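Long-range contacts in endonuclease and methylase LlaGI (Lactococcus lactis, PDB 5FFJ), which recognises a specific DNA sequence and carries methyltransferase and helicase-like ATPase regions on a single Type ISP restriction-modification polypeptide: residues L1180-G1185 against A1210-R1215; A1144-F1149 against L1200-V1205. One frame throughout, in Å; residues are numbered along the deposited sequence.

Contact 1: residues L1180-G1185 against A1210-R1215; sequences LINISG and ARNLPR. With nucleotides of chain B.
Arg1211 and Ile1183 cross at about a right angle, and this crossing marks the DNA-facing end of an antiparallel strand pair in the specificity domain. Ile1183 sets its CG1 between the backbone N and the carbonyl carbon, so that CG1 lies 3.8 Å from Arg1211 CB and CD1 runs on to Leu1213 CD1 at 4.2 Å. The arginine chain bends at its second torsion (chi2 -67°) and passes Gly1185, whose CA is 3.8 Å from Arg1211 CG. Beyond that point Arg1211 NH2 gives a hydrogen bond of 3.1 Å to OP2 of DT8 of chain B, with the phosphate oxygen at the guanidinium edge. The backbone beneath is fixed by Ile1183 N, 2.7 Å from Arg1211 O and nearly along its C=O axis; the return bond is weak.

On the other face of the sheet, Asn1182 and Asn1212 lie side by side and point the same way, their amide planes 75° apart. Asn1182 OD1 packs on Asn1212 CB, while Asn1182 ND2 is hydrogen-bonded to Ser1201 OG. Leu1180 crosses Asn1212 obliquely, CD2 lying 3.8 Å from Asn1212 OD1.

These are the two central strands of a four-stranded antiparallel sheet: 1194-1197 pairs with 1180-1184, and 1058-1059 with 1210-1214. Helix 1234-1243 packs Phe1237 and Tyr1241 against Ile1181.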
loop_
_atom_site.group_PDB
_atom_site.type_symbol
_atom_site.label_atom_id
_atom_site.label_comp_id
_atom_site.label_asym_id
_atom_site.label_seq_id
_atom_site.Cartn_x
_atom_site.Cartn_y
_atom_site.Cartn_z
ATOM N N LEU A 1180 -5.669 18.244 -35.836
ATOM C CA LEU A 1180 -4.736 17.153 -35.586
ATOM C C LEU A 1180 -5.463 15.816 -35.492
ATOM O O LEU A 1180 -6.560 15.718 -34.943
ATOM C CB LEU A 1180 -3.912 17.415 -34.319
ATOM C CG LEU A 1180 -4.576 17.962 -33.054
ATOM C CD1 LEU A 1180 -5.249 16.870 -32.258
ATOM C CD2 LEU A 1180 -3.533 18.651 -32.197
ATOM N N ILE A 1181 -4.841 14.793 -36.070
ATOM C CA ILE A 1181 -5.362 13.437 -36.032
ATOM C C ILE A 1181 -4.723 12.681 -34.879
ATOM O O ILE A 1181 -3.585 12.227 -34.988
ATOM C CB ILE A 1181 -5.084 12.681 -37.346
ATOM C CG1 ILE A 1181 -5.671 13.448 -38.529
ATOM C CG2 ILE A 1181 -5.660 11.270 -37.286
ATOM C CD1 ILE A 1181 -5.280 12.887 -39.875
ATOM N N ASN A 1182 -5.443 12.552 -33.771
ATOM C CA ASN A 1182 -4.947 11.750 -32.662
ATOM C C ASN A 1182 -4.970 10.270 -33.018
ATOM O O ASN A 1182 -5.890 9.797 -33.686
ATOM C CB ASN A 1182 -5.764 11.989 -31.394
ATOM C CG ASN A 1182 -5.673 13.418 -30.902
ATOM O OD1 ASN A 1182 -4.611 13.876 -30.482
ATOM N ND2 ASN A 1182 -6.794 14.127 -30.937
ATOM N N ILE A 1183 -3.948 9.549 -32.572
ATOM C CA ILE A 1183 -3.859 8.112 -32.804
ATOM C C ILE A 1183 -3.333 7.383 -31.574
ATOM O O ILE A 1183 -2.630 7.972 -30.747
ATOM C CB ILE A 1183 -2.933 7.784 -33.996
ATOM C CG1 ILE A 1183 -1.576 8.474 -33.817
ATOM C CG2 ILE A 1183 -3.582 8.200 -35.314
ATOM C CD1 ILE A 1183 -0.521 8.022 -34.803
ATOM N N SER A 1184 -3.675 6.103 -31.458
ATOM C CA SER A 1184 -3.063 5.245 -30.453
ATOM C C SER A 1184 -1.561 5.266 -30.704
ATOM O O SER A 1184 -1.126 5.339 -31.856
ATOM C CB SER A 1184 -3.615 3.816 -30.518
ATOM O OG SER A 1184 -5.028 3.802 -30.619
ATOM N N GLY A 1185 -0.773 5.211 -29.637
ATOM C CA GLY A 1185 0.665 5.362 -29.752
ATOM C C GLY A 1185 1.453 4.169 -29.260
ATOM O O GLY A 1185 1.247 3.692 -28.147
ATOM N N ALA A 1210 -0.615 8.825 -26.580
ATOM C CA ALA A 1210 -1.261 9.207 -27.831
ATOM C C ALA A 1210 -0.394 10.151 -28.648
ATOM O O ALA A 1210 0.076 11.175 -28.151
ATOM C CB ALA A 1210 -2.612 9.851 -27.562
ATOM N N ARG A 1211 -0.193 9.787 -29.908
ATOM C CA ARG A 1211 0.484 10.645 -30.866
ATOM C C ARG A 1211 -0.577 11.402 -31.655
ATOM O O ARG A 1211 -1.685 10.895 -31.851
ATOM C CB ARG A 1211 1.374 9.822 -31.804
ATOM C CG ARG A 1211 2.036 8.601 -31.158
ATOM C CD ARG A 1211 3.060 9.022 -30.104
ATOM N NE ARG A 1211 3.364 7.938 -29.165
ATOM C CZ ARG A 1211 4.581 7.598 -28.748
ATOM N NH1 ARG A 1211 5.659 8.243 -29.178
ATOM N NH2 ARG A 1211 4.720 6.595 -27.889
ATOM N N ASN A 1212 -0.252 12.614 -32.093
ATOM C CA ASN A 1212 -1.146 13.362 -32.969
ATOM C C ASN A 1212 -0.389 13.923 -34.162
ATOM O O ASN A 1212 0.819 14.162 -34.095
ATOM C CB ASN A 1212 -1.855 14.488 -32.210
ATOM C CG ASN A 1212 -0.894 15.484 -31.604
ATOM O OD1 ASN A 1212 -0.454 16.422 -32.270
ATOM N ND2 ASN A 1212 -0.570 15.294 -30.329
ATOM N N LEU A 1213 -1.120 14.121 -35.252
ATOM C CA LEU A 1213 -0.539 14.524 -36.521
ATOM C C LEU A 1213 -1.156 15.839 -36.984
ATOM O O LEU A 1213 -2.183 15.836 -37.664
ATOM C CB LEU A 1213 -0.752 13.423 -37.559
ATOM C CG LEU A 1213 -0.089 12.102 -37.158
ATOM C CD1 LEU A 1213 -0.783 10.923 -37.800
ATOM C CD2 LEU A 1213 1.386 12.123 -37.528
ATOM N N PRO A 1214 -0.534 16.970 -36.614
ATOM C CA PRO A 1214 -1.141 18.281 -36.869
ATOM C C PRO A 1214 -1.241 18.628 -38.347
ATOM O O PRO A 1214 -0.413 18.198 -39.151
ATOM C CB PRO A 1214 -0.196 19.247 -36.149
ATOM C CG PRO A 1214 1.110 18.555 -36.141
ATOM C CD PRO A 1214 0.798 17.096 -35.998
ATOM N N ARG A 1215 -2.262 19.404 -38.691
ATOM C CA ARG A 1215 -2.451 19.878 -40.054
ATOM C C ARG A 1215 -1.572 21.095 -40.298
ATOM O O ARG A 1215 -1.105 21.323 -41.415
ATOM C CB ARG A 1215 -3.924 20.217 -40.300
ATOM C CG ARG A 1215 -4.226 20.831 -41.660
ATOM C CD ARG A 1215 -3.921 19.870 -42.798
ATOM N NE ARG A 1215 -4.252 20.445 -44.100
ATOM C CZ ARG A 1215 -3.457 21.257 -44.791
ATOM N NH1 ARG A 1215 -2.269 21.607 -44.315
ATOM N NH2 ARG A 1215 -3.851 21.725 -45.968
ATOM P P DT B 8 8.498 4.491 -26.781
ATOM O OP1 DT B 8 9.431 3.583 -27.487
ATOM O OP2 DT B 8 7.321 5.021 -27.506
ATOM O "O5'" DT B 8 7.964 3.766 -25.457
ATOM C "C5'" DT B 8 8.863 3.497 -24.373
ATOM C "C4'" DT B 8 8.111 3.010 -23.143
ATOM O "O4'" DT B 8 7.857 4.140 -22.246
ATOM C "C3'" DT B 8 6.736 2.413 -23.420
ATOM O "O3'" DT B 8 6.411 1.414 -22.454
ATOM C "C2'" DT B 8 5.847 3.638 -23.299
ATOM C "C1'" DT B 8 6.456 4.293 -22.071
ATOM N N1 DT B 8 6.127 5.760 -21.878
ATOM C C2 DT B 8 6.205 6.301 -20.612
ATOM O O2 DT B 8 6.528 5.659 -19.630
ATOM N N3 DT B 8 5.898 7.630 -20.534
ATOM C C4 DT B 8 5.523 8.459 -21.563
ATOM O O4 DT B 8 5.269 9.639 -21.376
ATOM C C5 DT B 8 5.449 7.835 -22.867
ATOM C C7 DT B 8 5.044 8.635 -24.077
ATOM C C6 DT B 8 5.751 6.532 -22.961
#

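Contact 2: residues A1144-F1149 against L1200-V1205; sequences AMYRPF and LSDMHV. With nucleotides of chain C; nucleotides of chain B.
The guanidinium of Arg1147 lies between two groups: His1204 CB over one face, 3.4 Å from Arg1147 CZ, and the Tyr1146 ring against the opposite face, CE2 sitting over the guanidinium centre. Its edge carries the polar contacts. Arg1147 NH2 forms a salt bridge to Asp1202 OD2 (3.3 Å), and NH1 a hydrogen bond to OP2 of DG15 of chain C. The His1204 ring, turned 82° from the guanidinium, has N7 of DG15 over one face and N7 of DG16 of chain C at its edge.

The loop carrying His1204 is built on an Asx turn of the specificity domain, Asp1202 OD2 accepting from His1204 N; its base contacts are consistent with a part in sequence recognition. That OD2 takes its second donor, Arg1147 NH2, from the other side of the carboxylate plane. The strand turns a corner at Tyr1146, where Tyr1146 and Arg1147 form a classic beta bulge against Thr1150; Arg1147 bends at chi2 and chi3 so that NE bonds back to Tyr1146 O. An alanine at Arg1147 would remove the phosphate bond and the salt bridge, and would probably leave Asp1202 and the His1204 loop less firmly placed against the DNA.

His1204 NE2 donates to DG16 N7 at 3.1 Å, a contact to the major-groove edge of a guanine. Since ND1 is hydrogen-bonded to Gly1207 O, both ring nitrogens face acceptors, which is consistent with a protonated imidazole. Met1203 extends to the other strand, CE 3.3 Å from the methyl C7 of DT8 of chain B.

Behind the loop, Met1145 pairs in parallel with Ser1201, and Val1205 CG1 packs on Met1145 CB at 4.0 Å. Met1145 N donates to Leu1200 O nearly along its C=O axis, and Asp1202 N reaches Met1145 O at 2.8 Å, nearly straight (172°).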
loop_
_atom_site.group_PDB
_atom_site.type_symbol
_atom_site.label_atom_id
_atom_site.label_comp_id
_atom_site.label_asym_id
_atom_site.label_seq_id
_atom_site.Cartn_x
_atom_site.Cartn_y
_atom_site.Cartn_z
ATOM N N ALA A 1144 -9.305 22.026 -24.527
ATOM C CA ALA A 1144 -8.511 20.899 -24.989
ATOM C C ALA A 1144 -9.309 19.602 -24.914
ATOM O O ALA A 1144 -10.203 19.463 -24.080
ATOM C CB ALA A 1144 -7.238 20.783 -24.166
ATOM N N MET A 1145 -8.988 18.664 -25.801
ATOM C CA MET A 1145 -9.538 17.316 -25.729
ATOM C C MET A 1145 -8.829 16.515 -24.650
ATOM O O MET A 1145 -7.677 16.114 -24.821
ATOM C CB MET A 1145 -9.405 16.595 -27.071
ATOM C CG MET A 1145 -10.580 16.789 -28.011
ATOM S SD MET A 1145 -12.113 16.115 -27.344
ATOM C CE MET A 1145 -13.234 16.388 -28.709
ATOM N N TYR A 1146 -9.519 16.284 -23.541
ATOM C CA TYR A 1146 -8.964 15.507 -22.443
ATOM C C TYR A 1146 -9.162 14.016 -22.704
ATOM O O TYR A 1146 -8.259 13.210 -22.479
ATOM C CB TYR A 1146 -9.617 15.923 -21.126
ATOM C CG TYR A 1146 -9.006 15.283 -19.905
ATOM C CD1 TYR A 1146 -7.711 15.592 -19.512
ATOM C CD2 TYR A 1146 -9.729 14.384 -19.135
ATOM C CE1 TYR A 1146 -7.150 15.015 -18.391
ATOM C CE2 TYR A 1146 -9.177 13.802 -18.014
ATOM C CZ TYR A 1146 -7.888 14.121 -17.646
ATOM O OH TYR A 1146 -7.334 13.543 -16.530
ATOM N N ARG A 1147 -10.350 13.667 -23.188
ATOM C CA ARG A 1147 -10.695 12.290 -23.512
ATOM C C ARG A 1147 -11.554 12.298 -24.774
ATOM O O ARG A 1147 -12.043 13.353 -25.172
ATOM C CB ARG A 1147 -11.426 11.633 -22.339
ATOM C CG ARG A 1147 -10.585 11.478 -21.088
ATOM C CD ARG A 1147 -9.381 10.575 -21.301
ATOM N NE ARG A 1147 -8.170 11.162 -20.728
ATOM C CZ ARG A 1147 -7.700 10.896 -19.512
ATOM N NH1 ARG A 1147 -8.323 10.036 -18.713
ATOM N NH2 ARG A 1147 -6.594 11.489 -19.093
ATOM N N PRO A 1148 -11.731 11.134 -25.420
ATOM C CA PRO A 1148 -12.455 11.211 -26.694
ATOM C C PRO A 1148 -13.885 11.731 -26.519
ATOM O O PRO A 1148 -14.617 11.242 -25.658
ATOM C CB PRO A 1148 -12.438 9.766 -27.211
ATOM C CG PRO A 1148 -12.106 8.920 -26.051
ATOM C CD PRO A 1148 -11.375 9.751 -25.052
ATOM N N PHE A 1149 -14.239 12.749 -27.306
ATOM C CA PHE A 1149 -15.546 13.415 -27.245
ATOM C C PHE A 1149 -15.751 14.161 -25.923
ATOM O O PHE A 1149 -16.839 14.674 -25.652
ATOM C CB PHE A 1149 -16.678 12.408 -27.465
ATOM C CG PHE A 1149 -16.490 11.551 -28.682
ATOM C CD1 PHE A 1149 -16.639 12.087 -29.948
ATOM C CD2 PHE A 1149 -16.162 10.211 -28.562
ATOM C CE1 PHE A 1149 -16.464 11.307 -31.071
ATOM C CE2 PHE A 1149 -15.987 9.425 -29.682
ATOM C CZ PHE A 1149 -16.137 9.974 -30.939
ATOM N N LEU A 1200 -6.379 21.297 -28.716
ATOM C CA LEU A 1200 -5.237 20.667 -28.072
ATOM C C LEU A 1200 -5.681 19.347 -27.443
ATOM O O LEU A 1200 -6.783 19.261 -26.902
ATOM C CB LEU A 1200 -4.647 21.609 -27.022
ATOM C CG LEU A 1200 -3.329 21.230 -26.353
ATOM C CD1 LEU A 1200 -2.604 22.496 -25.949
ATOM C CD2 LEU A 1200 -3.555 20.346 -25.138
ATOM N N SER A 1201 -4.832 18.325 -27.517
ATOM C CA SER A 1201 -5.215 16.983 -27.080
ATOM C C SER A 1201 -4.314 16.441 -25.976
ATOM O O SER A 1201 -3.088 16.553 -26.040
ATOM C CB SER A 1201 -5.203 16.020 -28.270
ATOM O OG SER A 1201 -6.207 16.367 -29.208
ATOM N N ASP A 1202 -4.938 15.855 -24.958
ATOM C CA ASP A 1202 -4.204 15.204 -23.884
ATOM C C ASP A 1202 -3.508 13.977 -24.437
ATOM O O ASP A 1202 -3.776 13.557 -25.564
ATOM C CB ASP A 1202 -5.137 14.806 -22.737
ATOM C CG ASP A 1202 -4.386 14.490 -21.451
ATOM O OD1 ASP A 1202 -3.588 15.338 -20.999
ATOM O OD2 ASP A 1202 -4.588 13.389 -20.894
ATOM N N MET A 1203 -2.620 13.396 -23.643
ATOM C CA MET A 1203 -1.944 12.176 -24.047
ATOM C C MET A 1203 -2.909 11.001 -24.001
ATOM O O MET A 1203 -2.726 10.011 -24.705
ATOM C CB MET A 1203 -0.739 11.913 -23.144
ATOM C CG MET A 1203 0.125 10.731 -23.554
ATOM S SD MET A 1203 1.095 10.131 -22.170
ATOM C CE MET A 1203 2.736 10.552 -22.706
ATOM N N HIS A 1204 -3.941 11.115 -23.176
ATOM C CA HIS A 1204 -4.823 9.986 -22.938
ATOM C C HIS A 1204 -6.142 10.116 -23.690
ATOM O O HIS A 1204 -7.143 9.504 -23.315
ATOM C CB HIS A 1204 -5.058 9.837 -21.438
ATOM C CG HIS A 1204 -3.805 9.541 -20.671
ATOM N ND1 HIS A 1204 -3.018 8.439 -20.934
ATOM C CD2 HIS A 1204 -3.191 10.211 -19.669
ATOM C CE1 HIS A 1204 -1.979 8.439 -20.117
ATOM N NE2 HIS A 1204 -2.059 9.504 -19.340
ATOM N N VAL A 1205 -6.134 10.893 -24.769
ATOM C CA VAL A 1205 -7.288 10.955 -25.658
ATOM C C VAL A 1205 -7.499 9.579 -26.281
ATOM O O VAL A 1205 -8.627 9.169 -26.545
ATOM C CB VAL A 1205 -7.117 12.012 -26.772
ATOM C CG1 VAL A 1205 -7.139 13.412 -26.181
ATOM C CG2 VAL A 1205 -5.831 11.771 -27.562
ATOM P P DG C 15 -8.204 9.738 -14.970
ATOM O OP1 DG C 15 -8.989 10.654 -14.111
ATOM O OP2 DG C 15 -8.681 9.453 -16.342
ATOM O "O5'" DG C 15 -6.689 10.244 -15.084
ATOM C "C5'" DG C 15 -6.246 11.379 -14.338
ATOM C "C4'" DG C 15 -4.955 11.075 -13.605
ATOM O "O4'" DG C 15 -4.508 9.733 -13.962
ATOM C "C3'" DG C 15 -3.791 12.009 -13.939
ATOM O "O3'" DG C 15 -2.998 12.279 -12.766
ATOM C "C2'" DG C 15 -3.031 11.223 -15.001
ATOM C "C1'" DG C 15 -3.212 9.790 -14.526
ATOM N N9 DG C 15 -3.103 8.776 -15.583
ATOM C C8 DG C 15 -3.901 8.637 -16.695
ATOM N N7 DG C 15 -3.566 7.626 -17.454
ATOM C C5 DG C 15 -2.478 7.057 -16.804
ATOM C C6 DG C 15 -1.687 5.931 -17.153
ATOM O O6 DG C 15 -1.797 5.191 -18.141
ATOM N N1 DG C 15 -0.684 5.697 -16.217
ATOM C C2 DG C 15 -0.471 6.453 -15.087
ATOM N N2 DG C 15 0.544 6.076 -14.300
ATOM N N3 DG C 15 -1.201 7.507 -14.751
ATOM C C4 DG C 15 -2.183 7.751 -15.651
ATOM P P DG C 16 -1.947 13.498 -12.742
ATOM O OP1 DG C 16 -2.350 14.430 -11.669
ATOM O OP2 DG C 16 -1.797 13.999 -14.128
ATOM O "O5'" DG C 16 -0.571 12.799 -12.315
ATOM C "C5'" DG C 16 -0.249 11.536 -12.873
ATOM C "C4'" DG C 16 1.155 11.086 -12.518
ATOM O "O4'" DG C 16 1.471 9.923 -13.323
ATOM C "C3'" DG C 16 2.270 12.051 -12.867
ATOM O "O3'" DG C 16 3.492 11.636 -12.275
ATOM C "C2'" DG C 16 2.312 11.867 -14.363
ATOM C "C1'" DG C 16 2.264 10.342 -14.432
ATOM N N9 DG C 16 1.690 9.798 -15.653
ATOM C C8 DG C 16 0.701 10.340 -16.438
ATOM N N7 DG C 16 0.403 9.602 -17.475
ATOM C C5 DG C 16 1.249 8.505 -17.362
ATOM C C6 DG C 16 1.390 7.367 -18.190
ATOM O O6 DG C 16 0.773 7.090 -19.228
ATOM N N1 DG C 16 2.367 6.498 -17.707
ATOM C C2 DG C 16 3.111 6.707 -16.569
ATOM N N2 DG C 16 4.008 5.764 -16.254
ATOM N N3 DG C 16 2.987 7.765 -15.790
ATOM C C4 DG C 16 2.043 8.617 -16.246
ATOM P P DT B 8 8.498 4.491 -26.781
ATOM O OP1 DT B 8 9.431 3.583 -27.487
ATOM O OP2 DT B 8 7.321 5.021 -27.506
ATOM O "O5'" DT B 8 7.964 3.766 -25.457
ATOM C "C5'" DT B 8 8.863 3.497 -24.373
ATOM C "C4'" DT B 8 8.111 3.010 -23.143
ATOM O "O4'" DT B 8 7.857 4.140 -22.246
ATOM C "C3'" DT B 8 6.736 2.413 -23.420
ATOM O "O3'" DT B 8 6.411 1.414 -22.454
ATOM C "C2'" DT B 8 5.847 3.638 -23.299
ATOM C "C1'" DT B 8 6.456 4.293 -22.071
ATOM N N1 DT B 8 6.127 5.760 -21.878
ATOM C C2 DT B 8 6.205 6.301 -20.612
ATOM O O2 DT B 8 6.528 5.659 -19.630
ATOM N N3 DT B 8 5.898 7.630 -20.534
ATOM C C4 DT B 8 5.523 8.459 -21.563
ATOM O O4 DT B 8 5.269 9.639 -21.376
ATOM C C5 DT B 8 5.449 7.835 -22.867
ATOM C C7 DT B 8 5.044 8.635 -24.077
ATOM C C6 DT B 8 5.751 6.532 -22.961
#

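How the contacts relate
From the N terminus the four segments come in the order 1144-1149, 1180-1185, 1200-1205, 1210-1215, so the two contacts cross rather than nest. Contact 2 closes a loop of 50 residues, and within it lies the first strand of contact 1. Contact 1 then closes 24 residues, which include the DNA-contacting segment 1200-1205. The chain thus leaves the antiparallel sheet after strand 1194-1197, joins the edge of the mixed sheet at 1200-1201, and returns with 1210-1214. With centres about 10 Å apart, the contacts touch directly: Asn1182 CG lies 3.7 Å from Val1205 CG2, and Ala1210 CB packs on Met1203 O. Two sheets of the specificity domain are thereby joined beside the DNA.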